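Local coordinates for protein putative prephenate dehydratase (Streptococcus mutans, PDB 4LUB) that probably catalyses the decarboxylating dehydration of prephenate to phenylpyruvate, the step that commits prephenate to L-phenylalanine biosynthesis, at residues E36-Y41 / H70-E75; E63-L68 / K266-Y271; L208-S213 / T259-H264. All blocks are in the same frame, centred on the assembly; numbering follows the deposited sequence.

Contact 1 (E36-Y41 / H70-E75); sequences EVIKAY and HQAKIE
I38 and Y41, one turn apart on helix 34-42, face the irregular segment that leaves helix 62-70, with CA atoms 7.9 Å apart for I38 and A72 and 8.6 Å apart for Y41 and I74. The main meeting is between Y41 and I74. The methyl CD1 of I74 sits over one face of the tyrosine ring, 3.6 Å from its centroid and 24° off the ring normal, a CH-pi contact displaced toward the CD2 side of the rim. Its closest approach is to CD2 of Y41, at 3.3 Å, while CG1 of I74 follows behind and lies 3.7 Å from CE2 of the same ring. The isoleucine chain is fully stretched, with CG1 anti to the backbone N (chi1 -171°) and CD1 anti to CA, which carries the terminal methyl far enough to meet the ring. These elements belong to the prephenate dehydratase family region, of the periplasmic-binding-protein clan, where helices pack against a beta-sheet; here the segment between helix 62-70 and strand 75-83 comes up against helix 34-42. I38 makes a second, looser apolar patch: its branch methyl CG2 stands 4.2 Å from CB of A72 and 4.4 Å from CG2 of I74. Both isoleucines also touch L68 of helix 62-70 and L178 of strand 172-179, joining the patch to the hydrophobic layer between helices and sheet.

Contact 2 (E63-L68 / K266-Y271); sequences ETFDYL and KILGKY
K266 reaches from strand 264-274 to L68 near the C-terminal end of helix 62-70. From CB, which points toward the helix, the chain runs through CG, anti to the backbone N (chi1 -175°), and on through CD in an almost fully extended line. CE comes 3.4 Å from the carbonyl O of L68, and NZ closes a hydrogen bond of 2.9 Å to that oxygen. The ammonium lies in the carbonyl plane, with a C=O...N angle of 149°. NZ also bonds to the carbonyl oxygens of F69 and A72. Beside this polar link, L268 divides its two methyls: CD1 meets the edge of the F65 ring, 4.0 Å from its CD1 atom, and CD2 approaches CB of L68 at 4.5 Å. The side chains of F65 and L268 cross at about a right angle. L268 and G269 form a classic beta bulge opposite S195 of strand 189-199, within the ACT family region. Three carbonyls thus share one ammonium group, which would probably offset the negative end of the helix dipole while joining the dehydratase and ACT regions through backbone oxygens.

Contact 3 (L208-S213 / T259-H264); sequences LYKALS and TSIGIH
Within the ACT region, helix 208-216 packs beside the C-terminal end of helix 248-261, where the chain turns through a Schellman motif into strand 264-274. G262 occupies the positive-phi position of that motif (phi 86°), and its N bonds to O of T259 at 2.9 Å. The turn presents I261 and I263 on the same side, toward helix 208-216. Of the two, I263 makes the tighter fit: its terminal methyl CD1 rests against A211, 3.8 Å from CB and 3.9 Å from CA. The same methyl lies 4.4 Å from CB of K210, bridging two successive residues of the helix. CG1 of I263 stands anti to its carbonyl carbon (chi1 -64°), and CD1 continues outward from it to the helix surface. I261 touches more loosely, with CG2 4.4 Å from CD of K210, alongside the aliphatic part of the lysine chain. NZ of K210 leads away to a weak hydrogen bond with OH of Y209. Farther along the helix, L212 and S213 pack on L212 and S213 of the second subunit. With no hydrogen bond or ion pair between the two segments, their association rests on dispersion and the hydrophobic effect, and the lysine's methylenes extend the apolar surface toward solvent.

Overall arrangement
Contacts 1 and 2 adjoin, with centres 9 Å apart, and alternate along the chain. Helix 62-70 is common to both: the segment that follows it meets helix 34-42 in contact 1, while its last turns meet strand 264-274 in contact 2. K266, whose NZ lies 2.7 Å from O of A72, joins the two directly, and Y67 of contact 2 packs on I38 and K39. Contact 3 lies apart in the ACT region, its centre about 19 Å from that of contact 2 and about 27 Å from that of contact 1. Its 259-264 segment leads straight into strand 264-274, linking the part near the second subunit to the dehydratase region.

Contact 1 (E36-Y41 / H70-E75)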
loop_
_atom_site.group_PDB
_atom_site.type_symbol
_atom_site.label_atom_id
_atom_site.label_comp_id
_atom_site.label_asym_id
_atom_site.label_seq_id
_atom_site.Cartn_x
_atom_site.Cartn_y
_atom_site.Cartn_z
ATOM N N GLU B 36 -21.222 -3.799 3.518
ATOM C CA GLU B 36 -22.678 -3.735 3.498
ATOM C C GLU B 36 -23.202 -2.428 2.900
ATOM O O GLU B 36 -24.248 -2.421 2.248
ATOM C CB GLU B 36 -23.242 -3.935 4.913
ATOM C CG GLU B 36 -23.109 -5.367 5.433
ATOM C CD GLU B 36 -23.623 -6.412 4.447
ATOM O OE1 GLU B 36 -24.696 -6.192 3.838
ATOM O OE2 GLU B 36 -22.940 -7.445 4.263
ATOM N N VAL B 37 -22.498 -1.322 3.145
ATOM C CA VAL B 37 -22.776 -0.071 2.442
ATOM C C VAL B 37 -22.768 -0.236 0.923
ATOM O O VAL B 37 -23.718 0.156 0.241
ATOM C CB VAL B 37 -21.761 1.039 2.822
ATOM C CG1 VAL B 37 -22.078 2.318 2.070
ATOM C CG2 VAL B 37 -21.732 1.279 4.335
ATOM N N ILE B 38 -21.684 -0.800 0.400
ATOM C CA ILE B 38 -21.568 -1.054 -1.033
ATOM C C ILE B 38 -22.572 -2.094 -1.545
ATOM O O ILE B 38 -23.189 -1.898 -2.591
ATOM C CB ILE B 38 -20.131 -1.487 -1.418
ATOM C CG1 ILE B 38 -19.136 -0.378 -1.053
ATOM C CG2 ILE B 38 -20.046 -1.749 -2.912
ATOM C CD1 ILE B 38 -17.665 -0.821 -1.004
ATOM N N LYS B 39 -22.745 -3.184 -0.806
ATOM C CA LYS B 39 -23.771 -4.187 -1.136
ATOM C C LYS B 39 -25.186 -3.608 -1.224
ATOM O O LYS B 39 -25.989 -4.042 -2.051
ATOM C CB LYS B 39 -23.738 -5.338 -0.114
ATOM C CG LYS B 39 -22.540 -6.267 -0.304
ATOM C CD LYS B 39 -22.420 -7.326 0.778
ATOM C CE LYS B 39 -23.676 -8.173 0.895
ATOM N NZ LYS B 39 -23.570 -9.141 2.031
ATOM N N ALA B 40 -25.488 -2.640 -0.363
ATOM C CA ALA B 40 -26.764 -1.921 -0.408
ATOM C C ALA B 40 -27.044 -1.295 -1.775
ATOM O O ALA B 40 -28.183 -1.272 -2.243
ATOM C CB ALA B 40 -26.802 -0.849 0.670
ATOM N N TYR B 41 -26.003 -0.779 -2.417
ATOM C CA TYR B 41 -26.166 -0.224 -3.751
ATOM C C TYR B 41 -26.401 -1.349 -4.741
ATOM O O TYR B 41 -27.260 -1.258 -5.616
ATOM C CB TYR B 41 -24.930 0.561 -4.176
ATOM C CG TYR B 41 -24.965 0.982 -5.625
ATOM C CD1 TYR B 41 -25.575 2.169 -6.005
ATOM C CD2 TYR B 41 -24.430 0.170 -6.621
ATOM C CE1 TYR B 41 -25.614 2.558 -7.327
ATOM C CE2 TYR B 41 -24.467 0.548 -7.943
ATOM C CZ TYR B 41 -25.061 1.746 -8.291
ATOM O OH TYR B 41 -25.102 2.124 -9.611
ATOM N N HIS B 70 -12.418 -6.613 -6.508
ATOM C CA HIS B 70 -12.797 -8.016 -6.699
ATOM C C HIS B 70 -14.259 -8.235 -7.058
ATOM O O HIS B 70 -14.583 -9.084 -7.886
ATOM C CB HIS B 70 -12.489 -8.822 -5.432
ATOM C CG HIS B 70 -11.027 -8.936 -5.119
ATOM N ND1 HIS B 70 -10.144 -9.614 -5.932
ATOM C CD2 HIS B 70 -10.297 -8.457 -4.085
ATOM C CE1 HIS B 70 -8.931 -9.552 -5.410
ATOM N NE2 HIS B 70 -8.995 -8.853 -4.290
ATOM N N GLN B 71 -15.146 -7.477 -6.431
ATOM C CA GLN B 71 -16.554 -7.846 -6.431
ATOM C C GLN B 71 -17.469 -6.827 -7.087
ATOM O O GLN B 71 -18.382 -7.202 -7.818
ATOM C CB GLN B 71 -17.018 -8.126 -5.002
ATOM C CG GLN B 71 -16.697 -9.534 -4.562
ATOM C CD GLN B 71 -17.389 -10.568 -5.428
ATOM O OE1 GLN B 71 -18.533 -10.377 -5.846
ATOM N NE2 GLN B 71 -16.688 -11.653 -5.730
ATOM N N ALA B 72 -17.253 -5.546 -6.813
ATOM C CA ALA B 72 -18.206 -4.547 -7.275
ATOM C C ALA B 72 -18.006 -4.114 -8.728
ATOM O O ALA B 72 -16.892 -4.105 -9.251
ATOM C CB ALA B 72 -18.143 -3.334 -6.362
ATOM N N LYS B 73 -19.114 -3.713 -9.341
ATOM C CA LYS B 73 -19.159 -3.135 -10.676
ATOM C C LYS B 73 -19.837 -1.781 -10.474
ATOM O O LYS B 73 -20.971 -1.535 -10.885
ATOM C CB LYS B 73 -19.892 -4.069 -11.660
ATOM C CG LYS B 73 -20.516 -3.450 -12.922
ATOM C CD LYS B 73 -19.521 -2.715 -13.799
ATOM C CE LYS B 73 -20.253 -1.987 -14.917
ATOM N NZ LYS B 73 -20.592 -0.586 -14.538
ATOM N N ILE B 74 -19.141 -0.942 -9.719
ATOM C CA ILE B 74 -19.620 0.373 -9.331
ATOM C C ILE B 74 -18.410 1.302 -9.382
ATOM O O ILE B 74 -17.280 0.838 -9.257
ATOM C CB ILE B 74 -20.257 0.335 -7.922
ATOM C CG1 ILE B 74 -20.952 1.643 -7.584
ATOM C CG2 ILE B 74 -19.211 0.012 -6.856
ATOM C CD1 ILE B 74 -21.521 1.634 -6.194
ATOM N N GLU B 75 -18.629 2.597 -9.569
ATOM C CA GLU B 75 -17.519 3.551 -9.638
ATOM C C GLU B 75 -17.598 4.678 -8.620
ATOM O O GLU B 75 -18.688 5.088 -8.220
ATOM C CB GLU B 75 -17.407 4.160 -11.038
ATOM C CG GLU B 75 -17.108 3.161 -12.133
ATOM C CD GLU B 75 -16.932 3.819 -13.492
ATOM O OE1 GLU B 75 -16.903 5.068 -13.555
ATOM O OE2 GLU B 75 -16.810 3.085 -14.497
#

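Contact 2 (E63-L68 / K266-Y271)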
loop_
_atom_site.group_PDB
_atom_site.type_symbol
_atom_site.label_atom_id
_atom_site.label_comp_id
_atom_site.label_asym_id
_atom_site.label_seq_id
_atom_site.Cartn_x
_atom_site.Cartn_y
_atom_site.Cartn_z
ATOM N N GLU B 63 -10.524 -2.727 3.129
ATOM C CA GLU B 63 -11.881 -3.209 2.863
ATOM C C GLU B 63 -12.524 -2.559 1.638
ATOM O O GLU B 63 -13.152 -3.241 0.828
ATOM C CB GLU B 63 -12.794 -3.004 4.083
ATOM C CG GLU B 63 -14.037 -3.898 4.015
ATOM C CD GLU B 63 -15.020 -3.667 5.147
ATOM O OE1 GLU B 63 -14.662 -2.981 6.134
ATOM O OE2 GLU B 63 -16.161 -4.182 5.055
ATOM N N THR B 64 -12.389 -1.243 1.525
ATOM C CA THR B 64 -12.997 -0.508 0.418
ATOM C C THR B 64 -12.438 -0.942 -0.931
ATOM O O THR B 64 -13.184 -1.327 -1.831
ATOM C CB THR B 64 -12.795 1.015 0.568
ATOM O OG1 THR B 64 -13.422 1.463 1.774
ATOM C CG2 THR B 64 -13.437 1.747 -0.594
ATOM N N PHE B 65 -11.117 -0.909 -1.057
ATOM C CA PHE B 65 -10.462 -1.242 -2.315
ATOM C C PHE B 65 -10.533 -2.722 -2.705
ATOM O O PHE B 65 -10.672 -3.032 -3.888
ATOM C CB PHE B 65 -9.019 -0.750 -2.274
ATOM C CG PHE B 65 -8.918 0.733 -2.380
ATOM C CD1 PHE B 65 -9.159 1.364 -3.587
ATOM C CD2 PHE B 65 -8.663 1.506 -1.257
ATOM C CE1 PHE B 65 -9.102 2.734 -3.692
ATOM C CE2 PHE B 65 -8.608 2.886 -1.351
ATOM C CZ PHE B 65 -8.824 3.501 -2.573
ATOM N N ASP B 66 -10.405 -3.635 -1.743
ATOM C CA ASP B 66 -10.583 -5.059 -2.050
ATOM C C ASP B 66 -11.982 -5.358 -2.592
ATOM O O ASP B 66 -12.128 -6.066 -3.587
ATOM C CB ASP B 66 -10.291 -5.950 -0.829
ATOM C CG ASP B 66 -8.875 -5.771 -0.292
ATOM O OD1 ASP B 66 -7.981 -5.389 -1.077
ATOM O OD2 ASP B 66 -8.649 -6.044 0.907
ATOM N N TYR B 67 -13.011 -4.862 -1.919
ATOM C CA TYR B 67 -14.374 -5.053 -2.407
ATOM C C TYR B 67 -14.615 -4.421 -3.786
ATOM O O TYR B 67 -15.178 -5.061 -4.671
ATOM C CB TYR B 67 -15.402 -4.524 -1.412
ATOM C CG TYR B 67 -16.755 -5.127 -1.699
ATOM C CD1 TYR B 67 -17.097 -6.374 -1.194
ATOM C CD2 TYR B 67 -17.671 -4.473 -2.510
ATOM C CE1 TYR B 67 -18.327 -6.949 -1.475
ATOM C CE2 TYR B 67 -18.901 -5.037 -2.795
ATOM C CZ TYR B 67 -19.222 -6.271 -2.276
ATOM O OH TYR B 67 -20.443 -6.831 -2.559
ATOM N N LEU B 68 -14.245 -3.153 -3.939
ATOM C CA LEU B 68 -14.375 -2.462 -5.222
ATOM C C LEU B 68 -13.646 -3.123 -6.389
ATOM O O LEU B 68 -14.157 -3.126 -7.509
ATOM C CB LEU B 68 -13.908 -1.007 -5.094
ATOM C CG LEU B 68 -14.984 0.090 -5.010
ATOM C CD1 LEU B 68 -16.282 -0.332 -4.348
ATOM C CD2 LEU B 68 -14.414 1.387 -4.427
ATOM N N LYS B 266 -8.876 -1.876 -14.287
ATOM C CA LYS B 266 -10.256 -1.566 -13.951
ATOM C C LYS B 266 -10.351 -0.104 -13.534
ATOM O O LYS B 266 -9.614 0.332 -12.651
ATOM C CB LYS B 266 -10.748 -2.479 -12.826
ATOM C CG LYS B 266 -12.206 -2.325 -12.468
ATOM C CD LYS B 266 -12.562 -3.334 -11.401
ATOM C CE LYS B 266 -13.997 -3.191 -10.950
ATOM N NZ LYS B 266 -14.379 -4.331 -10.085
ATOM N N ILE B 267 -11.226 0.656 -14.186
ATOM C CA ILE B 267 -11.500 2.023 -13.753
ATOM C C ILE B 267 -12.353 2.035 -12.493
ATOM O O ILE B 267 -13.523 1.652 -12.522
ATOM C CB ILE B 267 -12.210 2.850 -14.842
ATOM C CG1 ILE B 267 -11.366 2.876 -16.119
ATOM C CG2 ILE B 267 -12.486 4.272 -14.338
ATOM C CD1 ILE B 267 -11.962 3.713 -17.228
ATOM N N LEU B 268 -11.756 2.463 -11.383
ATOM C CA LEU B 268 -12.480 2.516 -10.123
ATOM C C LEU B 268 -13.323 3.782 -10.039
ATOM O O LEU B 268 -14.322 3.813 -9.329
ATOM C CB LEU B 268 -11.511 2.459 -8.936
ATOM C CG LEU B 268 -10.631 1.216 -8.805
ATOM C CD1 LEU B 268 -9.774 1.327 -7.559
ATOM C CD2 LEU B 268 -11.485 -0.039 -8.750
ATOM N N GLY B 269 -12.935 4.813 -10.785
ATOM C CA GLY B 269 -13.668 6.065 -10.766
ATOM C C GLY B 269 -13.037 7.215 -11.531
ATOM O O GLY B 269 -11.813 7.318 -11.607
ATOM N N LYS B 270 -13.888 8.046 -12.132
ATOM C CA LYS B 270 -13.520 9.388 -12.592
ATOM C C LYS B 270 -14.337 10.416 -11.823
ATOM O O LYS B 270 -15.563 10.394 -11.877
ATOM C CB LYS B 270 -13.751 9.579 -14.098
ATOM C CG LYS B 270 -13.066 8.581 -15.011
ATOM C CD LYS B 270 -13.341 8.958 -16.458
ATOM C CE LYS B 270 -12.912 7.887 -17.440
ATOM N NZ LYS B 270 -13.194 8.323 -18.842
ATOM N N TYR B 271 -13.681 11.314 -11.097
ATOM C CA TYR B 271 -14.431 12.117 -10.137
ATOM C C TYR B 271 -13.789 13.467 -9.881
ATOM O O TYR B 271 -12.580 13.640 -10.063
ATOM C CB TYR B 271 -14.567 11.359 -8.810
ATOM C CG TYR B 271 -13.250 10.790 -8.325
ATOM C CD1 TYR B 271 -12.368 11.573 -7.583
ATOM C CD2 TYR B 271 -12.873 9.480 -8.626
ATOM C CE1 TYR B 271 -11.153 11.073 -7.148
ATOM C CE2 TYR B 271 -11.654 8.968 -8.193
ATOM C CZ TYR B 271 -10.801 9.776 -7.450
ATOM O OH TYR B 271 -9.590 9.293 -7.013
#

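Contact 3 (L208-S213 / T259-H264)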
loop_
_atom_site.group_PDB
_atom_site.type_symbol
_atom_site.label_atom_id
_atom_site.label_comp_id
_atom_site.label_asym_id
_atom_site.label_seq_id
_atom_site.Cartn_x
_atom_site.Cartn_y
_atom_site.Cartn_z
ATOM N N LEU B 208 5.685 -2.777 -13.697
ATOM C CA LEU B 208 5.051 -1.560 -13.194
ATOM C C LEU B 208 5.573 -0.292 -13.862
ATOM O O LEU B 208 4.805 0.606 -14.202
ATOM C CB LEU B 208 5.242 -1.441 -11.683
ATOM C CG LEU B 208 4.390 -0.354 -11.025
ATOM C CD1 LEU B 208 2.915 -0.511 -11.408
ATOM C CD2 LEU B 208 4.589 -0.308 -9.502
ATOM N N TYR B 209 6.889 -0.200 -14.000
ATOM C CA TYR B 209 7.495 0.932 -14.691
ATOM C C TYR B 209 6.913 1.204 -16.088
ATOM O O TYR B 209 6.770 2.359 -16.474
ATOM C CB TYR B 209 9.009 0.743 -14.767
ATOM C CG TYR B 209 9.490 -0.125 -15.891
ATOM C CD1 TYR B 209 9.411 -1.509 -15.805
ATOM C CD2 TYR B 209 10.022 0.432 -17.044
ATOM C CE1 TYR B 209 9.865 -2.315 -16.829
ATOM C CE2 TYR B 209 10.473 -0.366 -18.081
ATOM C CZ TYR B 209 10.391 -1.741 -17.967
ATOM O OH TYR B 209 10.831 -2.552 -18.991
ATOM N N LYS B 210 6.573 0.153 -16.832
ATOM C CA LYS B 210 5.923 0.311 -18.133
ATOM C C LYS B 210 4.573 0.990 -18.001
ATOM O O LYS B 210 4.221 1.853 -18.800
ATOM C CB LYS B 210 5.724 -1.035 -18.831
ATOM C CG LYS B 210 6.992 -1.802 -19.143
ATOM C CD LYS B 210 6.691 -2.895 -20.162
ATOM C CE LYS B 210 7.800 -3.932 -20.216
ATOM N NZ LYS B 210 8.671 -3.699 -21.407
ATOM N N ALA B 211 3.813 0.574 -16.995
ATOM C CA ALA B 211 2.507 1.157 -16.744
ATOM C C ALA B 211 2.616 2.621 -16.339
ATOM O O ALA B 211 1.883 3.465 -16.844
ATOM C CB ALA B 211 1.770 0.352 -15.668
ATOM N N LEU B 212 3.521 2.927 -15.417
ATOM C CA LEU B 212 3.737 4.317 -15.018
ATOM C C LEU B 212 4.336 5.213 -16.108
ATOM O O LEU B 212 3.977 6.383 -16.202
ATOM C CB LEU B 212 4.609 4.383 -13.762
ATOM C CG LEU B 212 3.889 4.219 -12.408
ATOM C CD1 LEU B 212 2.702 3.274 -12.465
ATOM C CD2 LEU B 212 4.860 3.827 -11.312
ATOM N N SER B 213 5.260 4.683 -16.906
ATOM C CA SER B 213 5.855 5.465 -18.001
ATOM C C SER B 213 4.812 5.939 -19.003
ATOM O O SER B 213 4.923 7.028 -19.569
ATOM C CB SER B 213 6.931 4.652 -18.726
ATOM O OG SER B 213 8.019 4.374 -17.856
ATOM N N THR B 259 -3.578 -1.021 -22.659
ATOM C CA THR B 259 -4.147 -2.134 -23.418
ATOM C C THR B 259 -3.195 -2.689 -24.481
ATOM O O THR B 259 -2.970 -3.898 -24.549
ATOM C CB THR B 259 -5.480 -1.725 -24.077
ATOM O OG1 THR B 259 -6.363 -1.221 -23.066
ATOM C CG2 THR B 259 -6.146 -2.930 -24.730
ATOM N N SER B 260 -2.638 -1.810 -25.309
ATOM C CA SER B 260 -1.688 -2.232 -26.334
ATOM C C SER B 260 -0.451 -2.924 -25.757
ATOM O O SER B 260 0.168 -3.740 -26.434
ATOM C CB SER B 260 -1.258 -1.029 -27.191
ATOM O OG SER B 260 -0.144 -0.355 -26.620
ATOM N N ILE B 261 -0.102 -2.603 -24.514
ATOM C CA ILE B 261 1.037 -3.229 -23.837
ATOM C C ILE B 261 0.634 -4.570 -23.188
ATOM O O ILE B 261 1.482 -5.370 -22.786
ATOM C CB ILE B 261 1.651 -2.251 -22.779
ATOM C CG1 ILE B 261 2.362 -1.099 -23.484
ATOM C CG2 ILE B 261 2.704 -2.911 -21.918
ATOM C CD1 ILE B 261 2.650 0.078 -22.573
ATOM N N GLY B 262 -0.666 -4.825 -23.105
ATOM C CA GLY B 262 -1.148 -6.004 -22.409
ATOM C C GLY B 262 -1.344 -5.828 -20.912
ATOM O O GLY B 262 -1.490 -6.810 -20.185
ATOM N N ILE B 263 -1.337 -4.586 -20.440
ATOM C CA ILE B 263 -1.653 -4.302 -19.042
ATOM C C ILE B 263 -3.158 -4.121 -18.878
ATOM O O ILE B 263 -3.778 -3.322 -19.588
ATOM C CB ILE B 263 -0.915 -3.044 -18.522
ATOM C CG1 ILE B 263 0.598 -3.278 -18.523
ATOM C CG2 ILE B 263 -1.368 -2.691 -17.110
ATOM C CD1 ILE B 263 1.405 -2.007 -18.648
ATOM N N HIS B 264 -3.748 -4.858 -17.942
ATOM C CA HIS B 264 -5.185 -4.766 -17.730
ATOM C C HIS B 264 -5.488 -3.817 -16.593
ATOM O O HIS B 264 -4.738 -3.731 -15.622
ATOM C CB HIS B 264 -5.789 -6.138 -17.416
ATOM C CG HIS B 264 -5.755 -7.096 -18.566
ATOM N ND1 HIS B 264 -5.046 -8.277 -18.535
ATOM C CD2 HIS B 264 -6.363 -7.053 -19.775
ATOM C CE1 HIS B 264 -5.213 -8.919 -19.679
ATOM N NE2 HIS B 264 -6.008 -8.197 -20.448
#